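Local coordinates for protein pyrrolidone-carboxylate peptidase (Deinococcus radiodurans R1, PDB 5Z48) that removes N-terminal pyroglutamyl groups from peptides, as a cysteine peptidase of the C15 family, generally sparing those followed by proline, at residues V87-D91 against Y102-I107; R77-E83 against F169-P173; A111-A117 against Y151-H155; L119-I124 against A207-Q211. All coordinates share one frame. Numbering follows the deposited sequence.

Contact 1: V87-D91 against Y102-I107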
loop_
_atom_site.group_PDB
_atom_site.type_symbol
_atom_site.label_atom_id
_atom_site.label_comp_id
_atom_site.label_asym_id
_atom_site.label_seq_id
_atom_site.Cartn_x
_atom_site.Cartn_y
_atom_site.Cartn_z
ATOM N N VAL B 87 8.746 -23.156 0.660
ATOM C CA VAL B 87 9.486 -23.289 1.916
ATOM C C VAL B 87 8.841 -24.367 2.784
ATOM O O VAL B 87 7.611 -24.477 2.847
ATOM C CB VAL B 87 9.516 -21.936 2.648
ATOM C CG1 VAL B 87 10.131 -22.067 4.036
ATOM C CG2 VAL B 87 10.272 -20.889 1.823
ATOM N N GLY B 88 9.676 -25.174 3.432
ATOM C CA GLY B 88 9.212 -26.346 4.189
ATOM C C GLY B 88 8.664 -26.016 5.568
ATOM O O GLY B 88 9.004 -26.687 6.552
ATOM N N VAL B 89 7.837 -24.990 5.661
ATOM C CA VAL B 89 7.246 -24.571 6.931
ATOM C C VAL B 89 5.767 -24.251 6.720
ATOM O O VAL B 89 5.384 -23.657 5.700
ATOM C CB VAL B 89 7.967 -23.348 7.548
ATOM C CG1 VAL B 89 7.302 -22.912 8.853
ATOM C CG2 VAL B 89 9.467 -23.636 7.795
ATOM N N MET B 90 4.953 -24.628 7.708
ATOM C CA MET B 90 3.540 -24.257 7.802
ATOM C C MET B 90 3.382 -23.231 8.921
ATOM O O MET B 90 3.625 -23.545 10.095
ATOM C CB MET B 90 2.670 -25.484 8.085
ATOM C CG MET B 90 2.895 -26.575 7.062
ATOM S SD MET B 90 2.380 -28.216 7.540
ATOM C CE MET B 90 0.596 -28.166 7.423
ATOM N N ASP B 91 2.907 -22.037 8.564
ATOM C CA ASP B 91 2.650 -21.002 9.566
ATOM C C ASP B 91 1.462 -20.196 9.077
ATOM O O ASP B 91 1.583 -19.423 8.116
ATOM C CB ASP B 91 3.869 -20.113 9.806
ATOM C CG ASP B 91 3.685 -19.247 11.026
ATOM O OD1 ASP B 91 3.894 -19.718 12.151
ATOM O OD2 ASP B 91 3.329 -18.061 10.864
ATOM N N TYR B 102 -1.290 -23.765 12.106
ATOM C CA TYR B 102 0.029 -24.304 12.377
ATOM C C TYR B 102 0.945 -23.126 12.667
ATOM O O TYR B 102 0.787 -22.062 12.053
ATOM C CB TYR B 102 0.572 -25.112 11.172
ATOM C CG TYR B 102 -0.333 -26.269 10.821
ATOM C CD1 TYR B 102 -1.419 -26.077 9.972
ATOM C CD2 TYR B 102 -0.103 -27.533 11.319
ATOM C CE1 TYR B 102 -2.266 -27.116 9.665
ATOM C CE2 TYR B 102 -0.965 -28.589 11.002
ATOM C CZ TYR B 102 -2.025 -28.363 10.175
ATOM O OH TYR B 102 -2.859 -29.414 9.879
ATOM N N ARG B 103 1.872 -23.319 13.616
ATOM C CA ARG B 103 2.840 -22.294 14.018
ATOM C C ARG B 103 4.257 -22.858 13.827
ATOM O O ARG B 103 4.642 -23.815 14.504
ATOM C CB ARG B 103 2.580 -21.875 15.468
ATOM C CG ARG B 103 3.413 -20.668 15.939
ATOM C CD ARG B 103 2.628 -19.343 15.832
ATOM N NE ARG B 103 2.187 -19.084 14.450
ATOM C CZ ARG B 103 0.924 -18.955 14.054
ATOM N NH1 ARG B 103 -0.091 -19.027 14.923
ATOM N NH2 ARG B 103 0.669 -18.699 12.786
ATOM N N ASP B 104 5.029 -22.275 12.884
ATOM C CA ASP B 104 6.444 -22.624 12.707
ATOM C C ASP B 104 6.655 -24.127 12.513
ATOM O O ASP B 104 7.631 -24.702 12.997
ATOM C CB ASP B 104 7.287 -22.133 13.892
ATOM C CG ASP B 104 7.105 -20.661 14.161
ATOM O OD1 ASP B 104 6.963 -19.903 13.160
ATOM O OD2 ASP B 104 7.120 -20.280 15.350
ATOM N N GLN B 105 5.752 -24.778 11.759
ATOM C CA GLN B 105 5.745 -26.242 11.731
ATOM C C GLN B 105 6.484 -26.769 10.503
ATOM O O GLN B 105 6.071 -26.473 9.370
ATOM C CB GLN B 105 4.304 -26.746 11.749
ATOM C CG GLN B 105 4.169 -28.258 11.755
ATOM C CD GLN B 105 4.615 -28.908 13.062
ATOM O OE1 GLN B 105 4.513 -28.324 14.144
ATOM N NE2 GLN B 105 5.178 -30.104 12.948
ATOM N N PRO B 106 7.552 -27.557 10.663
ATOM C CA PRO B 106 8.211 -28.145 9.486
ATOM C C PRO B 106 7.271 -29.084 8.748
ATOM O O PRO B 106 6.518 -29.851 9.353
ATOM C CB PRO B 106 9.411 -28.897 10.071
ATOM C CG PRO B 106 9.679 -28.160 11.427
ATOM C CD PRO B 106 8.275 -27.834 11.916
ATOM N N ILE B 107 7.321 -29.026 7.415
ATOM C CA ILE B 107 6.410 -29.864 6.636
ATOM C C ILE B 107 6.841 -31.326 6.688
ATOM O O ILE B 107 6.010 -32.227 6.831
ATOM C CB ILE B 107 6.321 -29.344 5.186
ATOM C CG1 ILE B 107 5.570 -28.008 5.159
ATOM C CG2 ILE B 107 5.663 -30.398 4.289
ATOM C CD1 ILE B 107 5.468 -27.329 3.744
#
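Residues 87-91 and 102-107 form a short antiparallel beta pairing at the end of strand 80-90, with a G1 beta bulge. Met90 has the largest area covered. Its backbone forms the hydrogen-bonded pair with Gln105: Met90 N to Gln105 O is 2.7 Å, and Gln105 N to Met90 O is 3.0 Å. Asp104 and Gln105 both lie opposite Met90, which makes the bulge. The Met90 side chain runs between Tyr102 and Ile107. CE sits over the Tyr102 ring face, 3.6 Å from the centroid, in a CH-pi contact; SD, 4.7 Å from that centroid, adds a Met-aromatic contact. Met90 CG lies 3.6 Å from Ile107 CG1. Phe148 of helix 145-159 covers Met90 and Ile107. Ile107 N donates at 3.0 Å to O of Gly88, the centre of an inverse gamma turn. Asp91 closes the other end. It receives a hydrogen bond from Asp104 N, and its OD1 forms a salt bridge with Arg103 NE at 2.9 Å, while Arg103 NH2 also bonds Phe92 O. Arg84 and Arg122 of the second subunit bridge Asp104, and Arg122 also reaches Asp91, at a subunit interface. These cations offset the close carboxylates, whose Asp91 OD1 and Asp104 OD1 are 3.2 Å apart.

Contact 2: R77-E83 against F169-P173. With PCA (pyroglutamic acid), chain I.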
loop_
_atom_site.group_PDB
_atom_site.type_symbol
_atom_site.label_atom_id
_atom_site.label_comp_id
_atom_site.label_asym_id
_atom_site.label_seq_id
_atom_site.Cartn_x
_atom_site.Cartn_y
_atom_site.Cartn_z
ATOM N N ARG B 77 -2.747 -8.963 -4.175
ATOM C CA ARG B 77 -1.737 -8.730 -5.203
ATOM C C ARG B 77 -2.391 -8.170 -6.471
ATOM O O ARG B 77 -3.506 -8.587 -6.840
ATOM C CB ARG B 77 -0.984 -10.016 -5.519
ATOM C CG ARG B 77 -0.217 -10.602 -4.351
ATOM C CD ARG B 77 0.814 -11.649 -4.814
ATOM N NE ARG B 77 1.448 -12.252 -3.625
ATOM C CZ ARG B 77 2.263 -13.321 -3.695
ATOM N NH1 ARG B 77 2.528 -13.912 -4.868
ATOM N NH2 ARG B 77 2.789 -13.837 -2.584
ATOM N N PRO B 78 -1.728 -7.230 -7.137
ATOM C CA PRO B 78 -2.336 -6.577 -8.323
ATOM C C PRO B 78 -2.185 -7.349 -9.626
ATOM O O PRO B 78 -3.000 -7.140 -10.542
ATOM C CB PRO B 78 -1.581 -5.230 -8.414
ATOM C CG PRO B 78 -0.213 -5.548 -7.781
ATOM C CD PRO B 78 -0.574 -6.473 -6.614
ATOM N N GLN B 79 -1.207 -8.256 -9.731
ATOM C CA GLN B 79 -0.847 -8.869 -11.007
ATOM C C GLN B 79 -0.546 -10.337 -10.753
ATOM O O GLN B 79 -0.143 -10.723 -9.644
ATOM C CB GLN B 79 0.371 -8.162 -11.671
ATOM C CG GLN B 79 0.126 -6.658 -11.887
ATOM C CD GLN B 79 1.328 -5.892 -12.408
ATOM O OE1 GLN B 79 2.389 -6.489 -12.618
ATOM N NE2 GLN B 79 1.159 -4.569 -12.663
ATOM N N VAL B 80 -0.747 -11.163 -11.791
ATOM C CA VAL B 80 -0.320 -12.560 -11.679
ATOM C C VAL B 80 1.166 -12.649 -11.341
ATOM O O VAL B 80 1.991 -11.860 -11.849
ATOM C CB VAL B 80 -0.617 -13.340 -12.968
ATOM C CG1 VAL B 80 -2.143 -13.504 -13.141
ATOM C CG2 VAL B 80 -0.023 -12.692 -14.226
ATOM N N THR B 81 1.516 -13.643 -10.505
ATOM C CA THR B 81 2.889 -13.854 -10.059
ATOM C C THR B 81 3.261 -15.332 -10.077
ATOM O O THR B 81 2.416 -16.223 -9.912
ATOM C CB THR B 81 3.158 -13.297 -8.624
ATOM O OG1 THR B 81 2.153 -13.774 -7.696
ATOM C CG2 THR B 81 3.164 -11.754 -8.647
ATOM N N LEU B 82 4.546 -15.586 -10.334
ATOM C CA LEU B 82 5.120 -16.937 -10.323
ATOM C C LEU B 82 5.991 -17.085 -9.082
ATOM O O LEU B 82 6.898 -16.258 -8.855
ATOM C CB LEU B 82 5.981 -17.175 -11.569
ATOM C CG LEU B 82 5.298 -17.060 -12.901
ATOM C CD1 LEU B 82 6.392 -17.052 -13.966
ATOM C CD2 LEU B 82 4.326 -18.236 -13.089
ATOM N N GLU B 83 5.744 -18.143 -8.278
ATOM C CA GLU B 83 6.501 -18.359 -7.043
ATOM C C GLU B 83 7.855 -18.970 -7.335
ATOM O O GLU B 83 7.960 -20.018 -7.995
ATOM C CB GLU B 83 5.718 -19.272 -6.075
ATOM C CG GLU B 83 4.415 -18.621 -5.628
ATOM C CD GLU B 83 4.577 -17.293 -4.908
ATOM O OE1 GLU B 83 5.713 -16.941 -4.469
ATOM O OE2 GLU B 83 3.541 -16.561 -4.827
ATOM N N PHE B 169 4.217 -22.728 -9.036
ATOM C CA PHE B 169 3.016 -22.114 -8.509
ATOM C C PHE B 169 2.757 -20.760 -9.148
ATOM O O PHE B 169 3.663 -19.944 -9.318
ATOM C CB PHE B 169 3.066 -21.944 -6.972
ATOM C CG PHE B 169 1.678 -21.909 -6.372
ATOM C CD1 PHE B 169 0.901 -20.703 -6.384
ATOM C CD2 PHE B 169 1.089 -23.068 -5.881
ATOM C CE1 PHE B 169 -0.369 -20.714 -5.904
ATOM C CE2 PHE B 169 -0.200 -23.085 -5.430
ATOM C CZ PHE B 169 -0.954 -21.910 -5.463
ATOM N N LEU B 170 1.483 -20.530 -9.474
ATOM C CA LEU B 170 1.010 -19.289 -10.089
ATOM C C LEU B 170 -0.089 -18.713 -9.178
ATOM O O LEU B 170 -1.173 -19.295 -9.042
ATOM C CB LEU B 170 0.509 -19.613 -11.521
ATOM C CG LEU B 170 0.194 -18.467 -12.465
ATOM C CD1 LEU B 170 -0.171 -18.981 -13.839
ATOM C CD2 LEU B 170 -0.879 -17.580 -11.982
ATOM N N HIS B 171 0.209 -17.573 -8.519
ATOM C CA HIS B 171 -0.771 -16.874 -7.682
ATOM C C HIS B 171 -1.503 -15.845 -8.527
ATOM O O HIS B 171 -0.880 -15.120 -9.309
ATOM C CB HIS B 171 -0.072 -16.165 -6.518
ATOM C CG HIS B 171 -0.132 -16.903 -5.205
ATOM N ND1 HIS B 171 0.997 -17.224 -4.474
ATOM C CD2 HIS B 171 -1.190 -17.365 -4.493
ATOM C CE1 HIS B 171 0.629 -17.836 -3.358
ATOM N NE2 HIS B 171 -0.691 -17.932 -3.341
ATOM N N VAL B 172 -2.838 -15.779 -8.352
ATOM C CA VAL B 172 -3.636 -14.855 -9.153
ATOM C C VAL B 172 -4.312 -13.829 -8.254
ATOM O O VAL B 172 -4.648 -14.127 -7.102
ATOM C CB VAL B 172 -4.680 -15.601 -10.017
ATOM C CG1 VAL B 172 -3.989 -16.687 -10.886
ATOM C CG2 VAL B 172 -5.808 -16.224 -9.171
ATOM N N PRO B 173 -4.561 -12.623 -8.750
ATOM C CA PRO B 173 -5.333 -11.643 -7.968
ATOM C C PRO B 173 -6.767 -12.078 -7.704
ATOM O O PRO B 173 -7.301 -13.001 -8.327
ATOM C CB PRO B 173 -5.349 -10.398 -8.891
ATOM C CG PRO B 173 -4.056 -10.499 -9.674
ATOM C CD PRO B 173 -3.965 -12.035 -9.975
HETATM N N PCA I . -4.807 -19.017 -1.578
HETATM C CA PCA I . -4.337 -19.432 -0.260
HETATM C CB PCA I . -4.871 -20.851 -0.001
HETATM C CG PCA I . -5.816 -21.213 -1.148
HETATM C CD PCA I . -5.659 -20.052 -2.097
HETATM O OE PCA I . -6.232 -20.024 -3.192
HETATM C C PCA I . -2.804 -19.295 -0.178
HETATM O O PCA I . -2.098 -20.043 0.506
HETATM O OXT PCA I . -2.209 -18.413 -0.860
HETATM O O HOH W 1 -0.431 -12.744 -7.788
HETATM O O HOH W 2 6.437 -21.112 -9.952
#
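Arg77 opens the segment from a loop. Its O lies 3.3 Å from Pro173 CB, and its NH1 bonds Thr81 OG1 (2.9 Å) and forms a salt bridge with Glu83 OE2 (2.8 Å). Gln79 O accepts a hydrogen bond from a water that also links Thr81 OG1 and, weakly, His171 O. Val80 CG1 packs on Pro173 CD at 3.9 Å. From here the strands run antiparallel. Thr81 pairs with His171: Thr81 N to His171 O is 3.1 Å, and His171 N to Thr81 O is 2.9 Å. Leu82 faces Leu170 on the other side of the sheet, under helix 121-130. Glu83 N binds Phe169 O at 2.9 Å. The Glu83 carboxylate accepts a hydrogen bond from His171, ND1 to OE2 at 2.7 Å. His171 NE2 in turn donates to OXT of the bound pyroglutamate at 2.9 Å. With Cys146 touching His171, this geometry is consistent with the Cys-His-Glu catalytic triad of C15 peptidases.

Contact 3: A111-A117 against Y151-H155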
loop_
_atom_site.group_PDB
_atom_site.type_symbol
_atom_site.label_atom_id
_atom_site.label_comp_id
_atom_site.label_asym_id
_atom_site.label_seq_id
_atom_site.Cartn_x
_atom_site.Cartn_y
_atom_site.Cartn_z
ATOM N N ALA B 111 14.019 -33.292 5.507
ATOM C CA ALA B 111 13.919 -32.893 4.112
ATOM C C ALA B 111 14.476 -31.486 3.954
ATOM O O ALA B 111 14.702 -30.786 4.952
ATOM C CB ALA B 111 12.456 -32.961 3.627
ATOM N N PRO B 112 14.696 -31.025 2.709
ATOM C CA PRO B 112 15.283 -29.686 2.524
ATOM C C PRO B 112 14.425 -28.576 3.111
ATOM O O PRO B 112 13.192 -28.648 3.151
ATOM C CB PRO B 112 15.380 -29.539 0.995
ATOM C CG PRO B 112 15.539 -31.014 0.508
ATOM C CD PRO B 112 14.589 -31.748 1.416
ATOM N N ALA B 113 15.105 -27.489 3.497
ATOM C CA ALA B 113 14.398 -26.299 3.959
ATOM C C ALA B 113 13.471 -25.722 2.901
ATOM O O ALA B 113 12.456 -25.084 3.236
ATOM C CB ALA B 113 15.414 -25.239 4.391
ATOM N N ALA B 114 13.813 -25.889 1.619
ATOM C CA ALA B 114 13.015 -25.342 0.545
ATOM C C ALA B 114 13.301 -26.100 -0.747
ATOM O O ALA B 114 14.307 -26.804 -0.871
ATOM C CB ALA B 114 13.320 -23.860 0.344
ATOM N N TYR B 115 12.395 -25.910 -1.725
ATOM C CA TYR B 115 12.616 -26.322 -3.111
ATOM C C TYR B 115 12.401 -25.127 -4.031
ATOM O O TYR B 115 11.401 -24.415 -3.893
ATOM C CB TYR B 115 11.644 -27.466 -3.509
ATOM C CG TYR B 115 12.001 -28.796 -2.952
ATOM C CD1 TYR B 115 11.527 -29.236 -1.693
ATOM C CD2 TYR B 115 12.798 -29.676 -3.680
ATOM C CE1 TYR B 115 11.840 -30.490 -1.201
ATOM C CE2 TYR B 115 13.116 -30.939 -3.196
ATOM C CZ TYR B 115 12.643 -31.349 -1.948
ATOM O OH TYR B 115 12.976 -32.591 -1.506
ATOM N N LEU B 116 13.331 -24.886 -4.954
ATOM C CA LEU B 116 13.061 -23.908 -6.011
ATOM C C LEU B 116 12.084 -24.483 -7.035
ATOM O O LEU B 116 12.201 -25.638 -7.465
ATOM C CB LEU B 116 14.370 -23.477 -6.690
ATOM C CG LEU B 116 15.420 -22.855 -5.769
ATOM C CD1 LEU B 116 16.638 -22.510 -6.642
ATOM C CD2 LEU B 116 14.797 -21.630 -5.124
ATOM N N ALA B 117 11.142 -23.641 -7.472
ATOM C CA ALA B 117 10.274 -24.038 -8.578
ATOM C C ALA B 117 11.119 -24.332 -9.810
ATOM O O ALA B 117 12.162 -23.694 -10.045
ATOM C CB ALA B 117 9.291 -22.900 -8.884
ATOM N N TYR B 151 5.721 -26.852 -2.098
ATOM C CA TYR B 151 6.768 -27.668 -1.490
ATOM C C TYR B 151 6.444 -29.150 -1.644
ATOM O O TYR B 151 7.319 -29.958 -1.998
ATOM C CB TYR B 151 6.932 -27.281 -0.010
ATOM C CG TYR B 151 8.033 -28.034 0.688
ATOM C CD1 TYR B 151 7.835 -29.324 1.186
ATOM C CD2 TYR B 151 9.293 -27.457 0.862
ATOM C CE1 TYR B 151 8.865 -30.036 1.796
ATOM C CE2 TYR B 151 10.333 -28.135 1.500
ATOM C CZ TYR B 151 10.123 -29.434 1.958
ATOM O OH TYR B 151 11.139 -30.140 2.569
ATOM N N HIS B 152 5.202 -29.533 -1.334
ATOM C CA HIS B 152 4.810 -30.944 -1.404
ATOM C C HIS B 152 5.054 -31.527 -2.797
ATOM O O HIS B 152 5.600 -32.640 -2.931
ATOM C CB HIS B 152 3.339 -31.057 -1.022
ATOM C CG HIS B 152 2.810 -32.441 -1.081
ATOM N ND1 HIS B 152 2.758 -33.264 0.028
ATOM C CD2 HIS B 152 2.300 -33.157 -2.111
ATOM C CE1 HIS B 152 2.232 -34.429 -0.322
ATOM N NE2 HIS B 152 1.971 -34.396 -1.618
ATOM N N ALA B 153 4.642 -30.812 -3.844
ATOM C CA ALA B 153 4.792 -31.357 -5.193
ATOM C C ALA B 153 6.264 -31.457 -5.585
ATOM O O ALA B 153 6.682 -32.470 -6.180
ATOM C CB ALA B 153 4.023 -30.483 -6.187
ATOM N N LEU B 154 7.065 -30.427 -5.289
ATOM C CA LEU B 154 8.473 -30.473 -5.680
ATOM C C LEU B 154 9.195 -31.605 -4.961
ATOM O O LEU B 154 10.010 -32.313 -5.562
ATOM C CB LEU B 154 9.123 -29.106 -5.414
ATOM C CG LEU B 154 8.662 -28.005 -6.358
ATOM C CD1 LEU B 154 9.052 -26.616 -5.792
ATOM C CD2 LEU B 154 9.292 -28.181 -7.759
ATOM N N HIS B 155 8.877 -31.807 -3.673
ATOM C CA HIS B 155 9.485 -32.887 -2.896
ATOM C C HIS B 155 9.101 -34.253 -3.461
ATOM O O HIS B 155 9.972 -35.118 -3.643
ATOM C CB HIS B 155 9.025 -32.777 -1.442
ATOM C CG HIS B 155 9.627 -33.814 -0.547
ATOM N ND1 HIS B 155 10.966 -33.819 -0.223
ATOM C CD2 HIS B 155 9.072 -34.855 0.118
ATOM C CE1 HIS B 155 11.217 -34.834 0.591
ATOM N NE2 HIS B 155 10.086 -35.482 0.813
#
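Strand 114-116 crosses helix 151-155 at 75°, with the axes 8.3 Å apart at closest approach. This is strand-on-helix packing: the strand is paired with strand 80-90 of the central sheet, and helix 145-159 covers it. The backbones come nearest at Tyr115 and Tyr151, with CA atoms 6.2 Å apart. Side chains therefore fill the gap, and an aromatic cluster of Tyr115, Tyr151 and His155 does most of this. Tyr115 points from the strand toward the helix. Its ring edge meets the face of Tyr151 in a T-shaped stack, with centroids 5.2 Å apart and planes at 73°. Tyr115 CB also rests on Leu154 CD1 at 3.6 Å. The same methyl lies 4.0 Å from Ala117 CA, so Leu154 extends the apolar packing along the strand. Tyr151 uses its t rotamer to reach the loop before the strand, where Ala111 CB is 3.3 Å from its OH. That hydroxyl donates to Pro112 O at 2.6 Å. Ala113, Ala114 and Leu116 point away from the helix and pack on Ala113 and Ala114 of the second subunit. At the far end of the Tyr115 ring, OH and His155 ND1 share a hydrogen bond of 2.7 Å.

Contact 4: L119-I124 against A207-Q211. With NA (sodium ion), chain D; DMS (dimethyl sulfoxide), chain H.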
loop_
_atom_site.group_PDB
_atom_site.type_symbol
_atom_site.label_atom_id
_atom_site.label_comp_id
_atom_site.label_asym_id
_atom_site.label_seq_id
_atom_site.Cartn_x
_atom_site.Cartn_y
_atom_site.Cartn_z
ATOM N N LEU B 119 9.690 -24.465 -13.047
ATOM C CA LEU B 119 9.090 -23.894 -14.239
ATOM C C LEU B 119 10.087 -22.964 -14.939
ATOM O O LEU B 119 11.000 -22.420 -14.311
ATOM C CB LEU B 119 7.828 -23.096 -13.875
ATOM C CG LEU B 119 6.649 -23.896 -13.318
ATOM C CD1 LEU B 119 5.514 -22.957 -13.091
ATOM C CD2 LEU B 119 6.274 -24.954 -14.341
ATOM N N PRO B 120 9.907 -22.734 -16.252
ATOM C CA PRO B 120 10.750 -21.784 -16.990
ATOM C C PRO B 120 10.249 -20.364 -16.737
ATOM O O PRO B 120 9.458 -19.820 -17.493
ATOM C CB PRO B 120 10.572 -22.241 -18.442
ATOM C CG PRO B 120 9.178 -22.844 -18.476
ATOM C CD PRO B 120 9.017 -23.504 -17.133
ATOM N N LEU B 121 10.679 -19.795 -15.589
ATOM C CA LEU B 121 10.081 -18.546 -15.098
ATOM C C LEU B 121 10.191 -17.431 -16.123
ATOM O O LEU B 121 9.201 -16.723 -16.371
ATOM C CB LEU B 121 10.723 -18.111 -13.766
ATOM C CG LEU B 121 10.576 -19.141 -12.646
ATOM C CD1 LEU B 121 11.354 -18.629 -11.407
ATOM C CD2 LEU B 121 9.124 -19.487 -12.302
ATOM N N ARG B 122 11.384 -17.207 -16.686
ATOM C CA ARG B 122 11.532 -16.059 -17.590
ATOM C C ARG B 122 10.750 -16.257 -18.883
ATOM O O ARG B 122 10.179 -15.284 -19.404
ATOM C CB ARG B 122 13.005 -15.764 -17.884
ATOM C CG ARG B 122 13.814 -15.347 -16.647
ATOM C CD ARG B 122 13.426 -13.982 -16.070
ATOM N NE ARG B 122 14.014 -13.788 -14.724
ATOM C CZ ARG B 122 13.736 -12.739 -13.952
ATOM N NH1 ARG B 122 12.908 -11.783 -14.383
ATOM N NH2 ARG B 122 14.228 -12.653 -12.730
ATOM N N ALA B 123 10.638 -17.496 -19.376
ATOM C CA ALA B 123 9.841 -17.744 -20.575
ATOM C C ALA B 123 8.369 -17.449 -20.327
ATOM O O ALA B 123 7.663 -16.951 -21.213
ATOM C CB ALA B 123 10.014 -19.188 -21.013
ATOM N N ILE B 124 7.874 -17.755 -19.123
ATOM C CA ILE B 124 6.481 -17.428 -18.827
ATOM C C ILE B 124 6.281 -15.915 -18.756
ATOM O O ILE B 124 5.315 -15.385 -19.324
ATOM C CB ILE B 124 6.033 -18.112 -17.523
ATOM C CG1 ILE B 124 6.064 -19.647 -17.668
ATOM C CG2 ILE B 124 4.608 -17.639 -17.126
ATOM C CD1 ILE B 124 5.959 -20.383 -16.284
ATOM N N ALA B 207 3.214 -21.565 -22.446
ATOM C CA ALA B 207 4.662 -21.332 -22.435
ATOM C C ALA B 207 5.404 -22.519 -21.811
ATOM O O ALA B 207 6.482 -22.902 -22.286
ATOM C CB ALA B 207 5.017 -20.039 -21.693
ATOM N N ILE B 208 4.835 -23.102 -20.753
ATOM C CA ILE B 208 5.481 -24.233 -20.093
ATOM C C ILE B 208 5.609 -25.401 -21.064
ATOM O O ILE B 208 6.672 -26.018 -21.201
ATOM C CB ILE B 208 4.683 -24.646 -18.841
ATOM C CG1 ILE B 208 4.804 -23.577 -17.737
ATOM C CG2 ILE B 208 5.183 -26.004 -18.353
ATOM C CD1 ILE B 208 3.655 -23.638 -16.693
ATOM N N THR B 209 4.521 -25.709 -21.767
ATOM C CA THR B 209 4.587 -26.893 -22.617
ATOM C C THR B 209 5.395 -26.636 -23.875
ATOM O O THR B 209 5.963 -27.578 -24.445
ATOM C CB THR B 209 3.189 -27.402 -22.985
ATOM O OG1 THR B 209 2.494 -26.397 -23.736
ATOM C CG2 THR B 209 2.353 -27.741 -21.714
ATOM N N ALA B 210 5.438 -25.390 -24.340
ATOM C CA ALA B 210 6.292 -25.062 -25.469
ATOM C C ALA B 210 7.755 -25.277 -25.100
ATOM O O ALA B 210 8.543 -25.732 -25.915
ATOM C CB ALA B 210 6.044 -23.621 -25.911
ATOM N N GLN B 211 8.121 -24.977 -23.849
ATOM C CA GLN B 211 9.523 -25.124 -23.453
ATOM C C GLN B 211 9.918 -26.577 -23.313
ATOM O O GLN B 211 11.085 -26.921 -23.528
ATOM C CB GLN B 211 9.805 -24.407 -22.127
ATOM C CG GLN B 211 9.752 -22.901 -22.168
ATOM C CD GLN B 211 10.855 -22.307 -23.028
ATOM O OE1 GLN B 211 12.010 -22.714 -22.942
ATOM N NE2 GLN B 211 10.491 -21.377 -23.898
HETATM NA NA NA D . 13.812 -10.060 -11.569
HETATM S S DMS H . 14.225 -20.794 -13.547
HETATM O O DMS H . 13.362 -20.232 -14.609
HETATM C C1 DMS H . 13.447 -21.959 -12.395
HETATM C C2 DMS H . 14.865 -19.500 -12.449
#
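No hydrogen bond joins these two segments; the contact rests on van der Waals packing, mostly of apolar side chains. Ile208 has the most area covered. With chi1 m and chi2 t, its CD1 comes to 3.8 Å from Leu119 CD2, and its CG1 lies 3.7 Å from Ile124 CD1. Leu119 and Ile124 share the same m, t rotamers. Their CB atoms leave sideways, but these rotamers bring the branch ends to Ile208. At Ala207 the backbones come close: the CA atoms of Ile124 and Ala207 are 5.6 Å apart, and Ala207 CB is 4.2 Å from Ile124 CG1. Pro120 CG touches Gln211 CG at 3.7 Å, and Pro120 CD lies 4.3 Å from Ile208 CG1. Gln211, with m, m rotamers, reaches across, and its NE2 lies 3.7 Å from Ala123 CB. Pro120 also takes the N-cap position and centres an inverse gamma turn. Leu121 N donates to the O of a dimethyl sulfoxide at 2.9 Å. Arg122 extends elsewhere: its NH2 is 2.9 Å from the modelled sodium ion, which Asp91 OD2 of the second subunit also binds, and its NE forms a salt bridge with Asp104 of that subunit. Leu119 and Ile208 also pack on Leu69 of strand 67-73. The contact is helix-to-helix packing between the start of helix 121-130 and the end of helix 194-211, against the central sheet of an alpha/beta fold.

How the contacts relate
Strand 80-90 connects three of the contacts. Its start belongs to contact 2 and its end to contact 1, with centres 21 Å apart. Strand 114-116 of contact 3 pairs between them. Contacts 1 and 3 lie 12 Å apart and touch, with Gly88 N probably hydrogen-bonded to Ala113 O. Along the chain, contact 1 closes before contact 3 opens, and both are nested within the loop closed by contact 2. Contact 4 crosses contacts 2 and 3 in sequence. It meets contact 2 where Leu82 packs on Ile124. One sheet links the active-site strands of contact 2 to the second-subunit interface at contacts 1 and 3. Arg122 of contact 4 meets contact 1 of the second subunit there.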